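Local structure of uncharacterized protein (Archaeoglobus fulgidus DSM 4304, 3BPD) at residues F[60-63]-F[64-68]. The protein is of unknown function but binds magnesium ions and assembles into a heptamer. The protein carries 1 engineered substitution. Residues are numbered along the deposited sequence; the frame is centred on the assembly and turned at random.
Sequences LDYE and QIKGV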
loop_
_atom_site.group_PDB
_atom_site.type_symbol
_atom_site.label_atom_id
_atom_site.label_comp_id
_atom_site.label_asym_id
_atom_site.label_seq_id
_atom_site.Cartn_x
_atom_site.Cartn_y
_atom_site.Cartn_z
ATOM N N LEU F 60 -4.016 28.721 5.212
ATOM C CA LEU F 60 -5.471 28.794 5.300
ATOM C C LEU F 60 -5.958 29.604 6.487
ATOM O O LEU F 60 -5.345 29.596 7.547
ATOM C CB LEU F 60 -6.075 27.392 5.405
ATOM C CG LEU F 60 -5.800 26.302 4.369
ATOM C CD1 LEU F 60 -6.609 25.083 4.773
ATOM C CD2 LEU F 60 -6.190 26.745 2.961
ATOM N N ASP F 61 -7.083 30.284 6.305
ATOM C CA ASP F 61 -7.702 31.085 7.360
ATOM C C ASP F 61 -8.880 30.298 7.960
ATOM O O ASP F 61 -9.979 30.284 7.407
ATOM C CB ASP F 61 -8.181 32.418 6.767
ATOM C CG ASP F 61 -8.985 33.249 7.748
ATOM O OD1 ASP F 61 -9.165 34.457 7.473
ATOM O OD2 ASP F 61 -9.449 32.711 8.778
ATOM N N TYR F 62 -8.648 29.651 9.096
ATOM C CA TYR F 62 -9.687 28.858 9.738
ATOM C C TYR F 62 -11.024 29.572 9.920
ATOM O O TYR F 62 -12.071 29.034 9.555
ATOM C CB TYR F 62 -9.213 28.328 11.097
ATOM C CG TYR F 62 -10.236 27.422 11.731
ATOM C CD1 TYR F 62 -10.582 26.200 11.143
ATOM C CD2 TYR F 62 -10.894 27.799 12.894
ATOM C CE1 TYR F 62 -11.563 25.382 11.703
ATOM C CE2 TYR F 62 -11.874 26.996 13.463
ATOM C CZ TYR F 62 -12.204 25.789 12.867
ATOM O OH TYR F 62 -13.182 25.012 13.452
ATOM N N GLU F 63 -11.006 30.769 10.493
ATOM C CA GLU F 63 -12.250 31.505 10.693
ATOM C C GLU F 63 -13.011 31.637 9.369
ATOM O O GLU F 63 -14.203 31.343 9.292
ATOM C CB GLU F 63 -11.965 32.896 11.280
ATOM C CG GLU F 63 -11.336 32.898 12.693
ATOM C CD GLU F 63 -12.211 32.244 13.781
ATOM O OE1 GLU F 63 -13.401 32.616 13.914
ATOM O OE2 GLU F 63 -11.687 31.368 14.512
ATOM N N GLN F 64 -12.315 32.075 8.330
ATOM C CA GLN F 64 -12.940 32.227 7.029
ATOM C C GLN F 64 -13.572 30.909 6.572
ATOM O O GLN F 64 -14.701 30.897 6.086
ATOM C CB GLN F 64 -11.914 32.698 5.997
ATOM C CG GLN F 64 -12.511 32.953 4.623
ATOM C CD GLN F 64 -11.460 33.289 3.586
ATOM O OE1 GLN F 64 -10.441 32.605 3.484
ATOM N NE2 GLN F 64 -11.706 34.337 2.800
ATOM N N ILE F 65 -12.849 29.802 6.722
ATOM C CA ILE F 65 -13.374 28.502 6.322
ATOM C C ILE F 65 -14.589 28.146 7.172
ATOM O O ILE F 65 -15.589 27.629 6.661
ATOM C CB ILE F 65 -12.305 27.399 6.459
ATOM C CG1 ILE F 65 -11.237 27.588 5.378
ATOM C CG2 ILE F 65 -12.948 26.028 6.331
ATOM C CD1 ILE F 65 -10.049 26.664 5.490
ATOM N N LYS F 66 -14.502 28.435 8.468
ATOM C CA LYS F 66 -15.602 28.161 9.384
ATOM C C LYS F 66 -16.789 29.041 8.975
ATOM O O LYS F 66 -17.952 28.630 9.032
ATOM C CB LYS F 66 -15.177 28.478 10.826
ATOM C CG LYS F 66 -16.273 28.247 11.855
ATOM C CD LYS F 66 -15.853 28.673 13.253
ATOM C CE LYS F 66 -17.059 28.638 14.195
ATOM N NZ LYS F 66 -16.772 28.977 15.625
ATOM N N GLY F 67 -16.469 30.256 8.550
ATOM C CA GLY F 67 -17.499 31.175 8.133
ATOM C C GLY F 67 -18.326 30.568 7.027
ATOM O O GLY F 67 -19.547 30.502 7.144
ATOM N N VAL F 68 -17.662 30.106 5.968
ATOM C CA VAL F 68 -18.349 29.522 4.827
ATOM C C VAL F 68 -19.227 28.368 5.250
ATOM O O VAL F 68 -20.414 28.348 4.934
ATOM C CB VAL F 68 -17.360 29.021 3.758
ATOM C CG1 VAL F 68 -18.120 28.525 2.543
ATOM C CG2 VAL F 68 -16.415 30.134 3.363
#
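Asp61 folds its carboxylate over the first turn of helix 62-71, where OD2 accepts a hydrogen bond from the backbone N of Gln64 at 3.0 Å. The bond is nearly straight at nitrogen (176°), yet the N-H meets OD2 from above the carboxylate plane. With CG anti to its own backbone N (chi1 173°), the short Asp side chain reaches an amide that precedes the regular i to i+4 pattern; its negative charge probably also interacts favourably with the positive end of the helix dipole. The same residue begins that pattern through its backbone, since Asp61 O accepts from Ile65 N, followed by Tyr62 O from Lys66 N and Glu63 O from Gly67 N. Gln64 runs its extended chain across the Asp61 side chain at about a right angle, with Gln64 CB 3.5 Å from Asp61 CG.

The inner side of the turn is apolar. Leu60 CD1 lies 3.9 Å from Ile65 CD1, and the two branched chains pack obliquely; both are buried, Leu60 against Leu6 and Ile65, whose branches fill the sheet-facing side, against Leu9 of strand 6-16. The flat Tyr62 ring offers one face to Lys66 CB, and Lys66 CD comes within 4.3 Å of Tyr62 CE2. The long Lys chain thus packs its methylenes by the ring while leading NZ away to a long, weak ion pair with Glu70. Tyr62 also touches Ile76 and Val79 of strand 75-85 and Ile22 of a neighbouring subunit. The arrangement is an Asp N-cap, opening an amphipathic helix that packs on a four-stranded antiparallel sheet of ferredoxin-like order, 2-3-1-4.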